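Side-chain contacts in troponin C (Chlamys nipponensis akazara, PDB 3TZ1), which binds calcium as the sensor subunit of troponin, lifting the inhibition of actin filaments in striated muscle; this chain is its C-terminal EF-hand domain: residues L4-L9 with V60-F65; E11-L16 with G22-D27. All coordinates share one frame; numbering follows the deposited sequence.

Contact 1 of 2, residues L4-L9 with V60-F65; sequences LDEREL and VDYEEF. With CA (calcium ion), chain C.
E6 and L9 of helix 6-16 meet Y62 and F65 of helix 62-70. D5 is the N-cap of helix 6-16; its OD1 accepts from R7 N. E6 receives the phenol: Y62 OH donates to E6 OE2 over 2.8 Å. The carboxylate is met from above its plane, and the flat groups are turned 43° apart. E6 OE2 lies at the ring edge. E6 OE1 forms a salt bridge with K66, so both oxygens tie E6 to helix 62-70. L9 splits its two methyls between the aromatic residues, both approached obliquely: CD2 comes nearest Y62 OH, at 3.1 Å, and CD1 lies 3.3 Å from F65 CE2. CG of L9 stands anti to its own N (chi1 -174°), which carries both methyls to the second helix.

Away from the interface, at the start of helix 62-70, D61 and E64 form a capping box: E64 N donates to D61 OD1 and D61 N to E64 OE1. E64 binds calcium through both oxygens, at 2.6 Å from OE1 and OE2, as the last ligand of the EF-hand loop. Helix 62-70 leads away from the metal site and packs on helix 6-16, with F65 reaching A12 and I24 of strand 24-25.

Contact 2 of 2, residues E11-L16 with G22-D27; sequences EAFRVL and GVIKVD
I24 inserts its side chain between F13 and L16, two residues of helix 6-16. Its CD1 methyl does most of the touching. I24 CD1 lies 3.7 Å from F13 CD1 and equally 3.7 Å from L16 CB. The branch I24 CG1 follows behind, 3.9 Å from F13 CE1. I24 approaches the ring obliquely. I24 CG2 takes another course and comes to 3.7 Å from the carbonyl oxygen L16 O.

The far end of the F13 ring meets backbone. G22 O lies at the ring edge, near its plane, 3.1 Å from F13 CZ. The partly positive ring hydrogens probably favour an oxygen there. V23 CA also packs obliquely against F13 CZ. The ring gets this far because F13 CG stands anti to the backbone N (chi1 -169°), which swings it off the helix toward the loop.

No direct hydrogen bond crosses between the segments. A water joins them instead: it donates to L16 O and accepts from K25 N at 3.0 Å. This links the last turn of the helix to the strand.

Further out, G22 N donates to D17 OD2, which ties the start of the second segment to the loop. G22 has a positive phi of 88°, a backbone shape that suits glycine. Y62 sets its ring edge-to-face with F13.

The pair belongs to the first EF-hand of this domain, where helix 6-16 runs through its loop into strand 24-25 and then helix 26-36. Strand 24-25 pairs antiparallel with strand 59-60 through backbone bonds of I24 with V60. L16 and A12 touch apolar side chains of the bound peptide.

In the fold
Both contacts use helix 6-16: contact 1 its first turn, contact 2 its later turns. Contact 2 is nested within the long loop that contact 1 closes, and their centres lie about 9 Å apart. Contact 2 is the more buried and joins parts of one EF-hand by apolar packing and a water bridge. Contact 1 joins the two EF-hands. It is partly buried and adds a phenol-carboxylate bond to its leucine packing. Only contact 1 holds a calcium ligand. The two contacts touch at the short two-stranded sheet. Strand pairing thus places the calcium-binding hand beside its partner.

Contact 1 of 2, residues L4-L9 with V60-F65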
loop_
_atom_site.group_PDB
_atom_site.type_symbol
_atom_site.label_atom_id
_atom_site.label_comp_id
_atom_site.label_asym_id
_atom_site.label_seq_id
_atom_site.Cartn_x
_atom_site.Cartn_y
_atom_site.Cartn_z
ATOM N N LEU A 4 -11.626 -7.372 3.813
ATOM C CA LEU A 4 -10.436 -8.129 3.447
ATOM C C LEU A 4 -10.163 -9.239 4.464
ATOM O O LEU A 4 -10.041 -8.980 5.661
ATOM C CB LEU A 4 -9.221 -7.199 3.349
ATOM C CG LEU A 4 -8.292 -7.335 2.139
ATOM C CD1 LEU A 4 -7.053 -6.497 2.342
ATOM C CD2 LEU A 4 -7.906 -8.784 1.902
ATOM N N ASP A 5 -10.082 -10.474 3.978
ATOM C CA ASP A 5 -9.644 -11.605 4.783
ATOM C C ASP A 5 -8.260 -11.296 5.350
ATOM O O ASP A 5 -7.381 -10.840 4.617
ATOM C CB ASP A 5 -9.569 -12.860 3.906
ATOM C CG ASP A 5 -9.550 -14.142 4.718
ATOM O OD1 ASP A 5 -8.587 -14.346 5.486
ATOM O OD2 ASP A 5 -10.495 -14.950 4.577
ATOM N N GLU A 6 -8.061 -11.532 6.646
ATOM C CA GLU A 6 -6.761 -11.245 7.258
ATOM C C GLU A 6 -5.666 -12.169 6.731
ATOM O O GLU A 6 -4.493 -11.805 6.711
ATOM C CB GLU A 6 -6.820 -11.307 8.787
ATOM C CG GLU A 6 -5.506 -10.915 9.452
ATOM C CD GLU A 6 -5.676 -9.934 10.605
ATOM O OE1 GLU A 6 -6.828 -9.553 10.917
ATOM O OE2 GLU A 6 -4.647 -9.541 11.198
ATOM N N ARG A 7 -6.054 -13.368 6.310
ATOM C CA ARG A 7 -5.106 -14.288 5.681
ATOM C C ARG A 7 -4.545 -13.675 4.415
ATOM O O ARG A 7 -3.352 -13.787 4.118
ATOM C CB ARG A 7 -5.784 -15.609 5.328
ATOM C CG ARG A 7 -5.644 -16.679 6.381
ATOM C CD ARG A 7 -6.391 -17.926 5.942
ATOM N NE ARG A 7 -7.774 -17.609 5.592
ATOM C CZ ARG A 7 -8.654 -18.492 5.135
ATOM N NH1 ARG A 7 -8.298 -19.760 4.966
ATOM N NH2 ARG A 7 -9.892 -18.104 4.848
ATOM N N GLU A 8 -5.426 -13.043 3.651
ATOM C CA GLU A 8 -5.042 -12.414 2.401
ATOM C C GLU A 8 -4.166 -11.199 2.680
ATOM O O GLU A 8 -3.184 -10.951 1.982
ATOM C CB GLU A 8 -6.294 -11.991 1.641
ATOM C CG GLU A 8 -6.133 -11.993 0.152
ATOM C CD GLU A 8 -7.405 -11.598 -0.550
ATOM O OE1 GLU A 8 -8.494 -11.826 0.022
ATOM O OE2 GLU A 8 -7.312 -11.048 -1.662
ATOM N N LEU A 9 -4.540 -10.441 3.707
ATOM C CA LEU A 9 -3.770 -9.279 4.141
ATOM C C LEU A 9 -2.356 -9.671 4.545
ATOM O O LEU A 9 -1.383 -9.022 4.156
ATOM C CB LEU A 9 -4.458 -8.595 5.329
ATOM C CG LEU A 9 -3.806 -7.285 5.767
ATOM C CD1 LEU A 9 -4.122 -6.203 4.754
ATOM C CD2 LEU A 9 -4.274 -6.871 7.164
ATOM N N VAL A 60 6.220 0.857 6.080
ATOM C CA VAL A 60 4.844 0.569 6.465
ATOM C C VAL A 60 4.833 -0.690 7.315
ATOM O O VAL A 60 5.117 -1.773 6.810
ATOM C CB VAL A 60 3.953 0.365 5.216
ATOM C CG1 VAL A 60 2.530 0.016 5.623
ATOM C CG2 VAL A 60 3.956 1.625 4.347
ATOM N N ASP A 61 4.532 -0.568 8.608
ATOM C CA ASP A 61 4.474 -1.776 9.433
ATOM C C ASP A 61 3.115 -2.461 9.270
ATOM O O ASP A 61 2.231 -1.937 8.589
ATOM C CB ASP A 61 4.835 -1.492 10.909
ATOM C CG ASP A 61 3.926 -0.464 11.560
ATOM O OD1 ASP A 61 2.689 -0.617 11.484
ATOM O OD2 ASP A 61 4.454 0.499 12.160
ATOM N N TYR A 62 2.938 -3.634 9.870
ATOM C CA TYR A 62 1.719 -4.400 9.600
ATOM C C TYR A 62 0.475 -3.697 10.135
ATOM O O TYR A 62 -0.599 -3.766 9.536
ATOM C CB TYR A 62 1.804 -5.827 10.154
ATOM C CG TYR A 62 0.561 -6.646 9.869
ATOM C CD1 TYR A 62 -0.340 -6.951 10.884
ATOM C CD2 TYR A 62 0.286 -7.106 8.591
ATOM C CE1 TYR A 62 -1.480 -7.695 10.629
ATOM C CE2 TYR A 62 -0.855 -7.846 8.323
ATOM C CZ TYR A 62 -1.727 -8.142 9.350
ATOM O OH TYR A 62 -2.861 -8.879 9.091
ATOM N N GLU A 63 0.622 -3.006 11.256
ATOM C CA GLU A 63 -0.509 -2.286 11.818
ATOM C C GLU A 63 -0.950 -1.159 10.889
ATOM O O GLU A 63 -2.142 -0.935 10.692
ATOM C CB GLU A 63 -0.172 -1.745 13.206
ATOM C CG GLU A 63 -1.329 -1.064 13.888
ATOM C CD GLU A 63 -0.962 -0.559 15.266
ATOM O OE1 GLU A 63 -0.765 -1.398 16.172
ATOM O OE2 GLU A 63 -0.861 0.675 15.437
ATOM N N GLU A 64 0.014 -0.454 10.309
ATOM C CA GLU A 64 -0.301 0.607 9.354
ATOM C C GLU A 64 -0.954 0.014 8.117
ATOM O O GLU A 64 -1.894 0.575 7.552
ATOM C CB GLU A 64 0.960 1.373 8.961
ATOM C CG GLU A 64 1.562 2.169 10.094
ATOM C CD GLU A 64 2.868 2.789 9.707
ATOM O OE1 GLU A 64 3.628 2.140 8.950
ATOM O OE2 GLU A 64 3.124 3.934 10.131
ATOM N N PHE A 65 -0.447 -1.136 7.703
ATOM C CA PHE A 65 -0.959 -1.799 6.519
ATOM C C PHE A 65 -2.413 -2.213 6.754
ATOM O O PHE A 65 -3.272 -2.017 5.897
ATOM C CB PHE A 65 -0.089 -3.015 6.199
ATOM C CG PHE A 65 -0.386 -3.641 4.869
ATOM C CD1 PHE A 65 -0.232 -2.918 3.702
ATOM C CD2 PHE A 65 -0.802 -4.971 4.790
ATOM C CE1 PHE A 65 -0.500 -3.507 2.460
ATOM C CE2 PHE A 65 -1.076 -5.558 3.562
ATOM C CZ PHE A 65 -0.917 -4.826 2.397
HETATM CA CA CA C . 5.583 3.783 9.356
HETATM O O HOH W 1 6.149 2.051 11.251
#

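Contact 2 of 2, residues E11-L16 with G22-D27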
loop_
_atom_site.group_PDB
_atom_site.type_symbol
_atom_site.label_atom_id
_atom_site.label_comp_id
_atom_site.label_asym_id
_atom_site.label_seq_id
_atom_site.Cartn_x
_atom_site.Cartn_y
_atom_site.Cartn_z
ATOM N N GLU A 11 -0.736 -12.366 3.643
ATOM C CA GLU A 11 -0.023 -12.827 2.455
ATOM C C GLU A 11 0.485 -11.649 1.621
ATOM O O GLU A 11 1.615 -11.665 1.136
ATOM C CB GLU A 11 -0.909 -13.747 1.606
ATOM C CG GLU A 11 -0.245 -14.246 0.317
ATOM C CD GLU A 11 0.873 -15.256 0.577
ATOM O OE1 GLU A 11 0.980 -15.760 1.715
ATOM O OE2 GLU A 11 1.643 -15.550 -0.362
ATOM N N ALA A 12 -0.357 -10.632 1.443
ATOM C CA ALA A 12 0.042 -9.421 0.729
ATOM C C ALA A 12 1.227 -8.740 1.406
ATOM O O ALA A 12 2.185 -8.331 0.745
ATOM C CB ALA A 12 -1.131 -8.447 0.636
ATOM N N PHE A 13 1.149 -8.597 2.727
ATOM C CA PHE A 13 2.238 -7.981 3.488
ATOM C C PHE A 13 3.543 -8.754 3.289
ATOM O O PHE A 13 4.598 -8.169 3.031
ATOM C CB PHE A 13 1.872 -7.892 4.973
ATOM C CG PHE A 13 2.822 -7.048 5.787
ATOM C CD1 PHE A 13 2.726 -5.667 5.778
ATOM C CD2 PHE A 13 3.801 -7.642 6.564
ATOM C CE1 PHE A 13 3.600 -4.891 6.531
ATOM C CE2 PHE A 13 4.677 -6.875 7.313
ATOM C CZ PHE A 13 4.572 -5.499 7.302
ATOM N N ARG A 14 3.469 -10.074 3.397
ATOM C CA ARG A 14 4.652 -10.907 3.212
ATOM C C ARG A 14 5.269 -10.715 1.834
ATOM O O ARG A 14 6.489 -10.600 1.694
ATOM C CB ARG A 14 4.302 -12.383 3.405
ATOM C CG ARG A 14 4.379 -12.863 4.853
ATOM C CD ARG A 14 4.114 -14.366 4.949
ATOM N NE ARG A 14 5.323 -15.180 4.829
ATOM C CZ ARG A 14 5.868 -15.552 3.673
ATOM N NH1 ARG A 14 5.324 -15.165 2.526
ATOM N NH2 ARG A 14 6.964 -16.302 3.664
ATOM N N VAL A 15 4.424 -10.704 0.812
ATOM C CA VAL A 15 4.907 -10.539 -0.555
ATOM C C VAL A 15 5.603 -9.200 -0.767
ATOM O O VAL A 15 6.641 -9.134 -1.430
ATOM C CB VAL A 15 3.778 -10.717 -1.596
ATOM C CG1 VAL A 15 4.300 -10.410 -2.988
ATOM C CG2 VAL A 15 3.223 -12.138 -1.543
ATOM N N LEU A 16 5.041 -8.136 -0.189
ATOM C CA LEU A 16 5.561 -6.787 -0.403
ATOM C C LEU A 16 6.712 -6.433 0.537
ATOM O O LEU A 16 7.349 -5.391 0.380
ATOM C CB LEU A 16 4.431 -5.759 -0.253
ATOM C CG LEU A 16 3.272 -5.944 -1.233
ATOM C CD1 LEU A 16 2.177 -4.906 -0.975
ATOM C CD2 LEU A 16 3.774 -5.849 -2.681
ATOM N N GLY A 22 9.906 -7.255 8.066
ATOM C CA GLY A 22 8.667 -7.012 8.787
ATOM C C GLY A 22 7.976 -5.706 8.423
ATOM O O GLY A 22 7.053 -5.263 9.106
ATOM N N VAL A 23 8.430 -5.074 7.347
ATOM C CA VAL A 23 7.822 -3.824 6.890
ATOM C C VAL A 23 7.792 -3.773 5.371
ATOM O O VAL A 23 8.472 -4.547 4.701
ATOM C CB VAL A 23 8.592 -2.577 7.387
ATOM C CG1 VAL A 23 8.510 -2.453 8.901
ATOM C CG2 VAL A 23 10.047 -2.613 6.908
ATOM N N ILE A 24 6.988 -2.860 4.834
ATOM C CA ILE A 24 7.037 -2.545 3.414
ATOM C C ILE A 24 7.703 -1.175 3.286
ATOM O O ILE A 24 7.229 -0.209 3.856
ATOM C CB ILE A 24 5.620 -2.495 2.811
ATOM C CG1 ILE A 24 4.894 -3.824 3.059
ATOM C CG2 ILE A 24 5.683 -2.192 1.315
ATOM C CD1 ILE A 24 3.415 -3.787 2.714
ATOM N N LYS A 25 8.819 -1.097 2.566
ATOM C CA LYS A 25 9.488 0.181 2.365
ATOM C C LYS A 25 8.604 1.074 1.504
ATOM O O LYS A 25 7.901 0.597 0.617
ATOM C CB LYS A 25 10.854 -0.016 1.701
ATOM C CG LYS A 25 11.879 -0.722 2.578
ATOM C CD LYS A 25 13.072 -1.185 1.757
ATOM C CE LYS A 25 13.980 -0.026 1.344
ATOM N NZ LYS A 25 14.817 0.486 2.471
ATOM N N VAL A 26 8.634 2.371 1.770
ATOM C CA VAL A 26 7.784 3.295 1.034
ATOM C C VAL A 26 8.125 3.332 -0.465
ATOM O O VAL A 26 7.267 3.636 -1.295
ATOM C CB VAL A 26 7.801 4.697 1.688
ATOM C CG1 VAL A 26 7.596 5.787 0.655
ATOM C CG2 VAL A 26 6.750 4.755 2.792
ATOM N N ASP A 27 9.365 2.992 -0.810
ATOM C CA ASP A 27 9.767 2.903 -2.213
ATOM C C ASP A 27 8.880 1.945 -3.007
ATOM O O ASP A 27 8.675 2.128 -4.208
ATOM C CB ASP A 27 11.223 2.436 -2.335
ATOM C CG ASP A 27 12.211 3.454 -1.805
ATOM O OD1 ASP A 27 11.792 4.593 -1.495
ATOM O OD2 ASP A 27 13.413 3.112 -1.714
HETATM O O HOH W 2 9.492 -3.725 1.226
#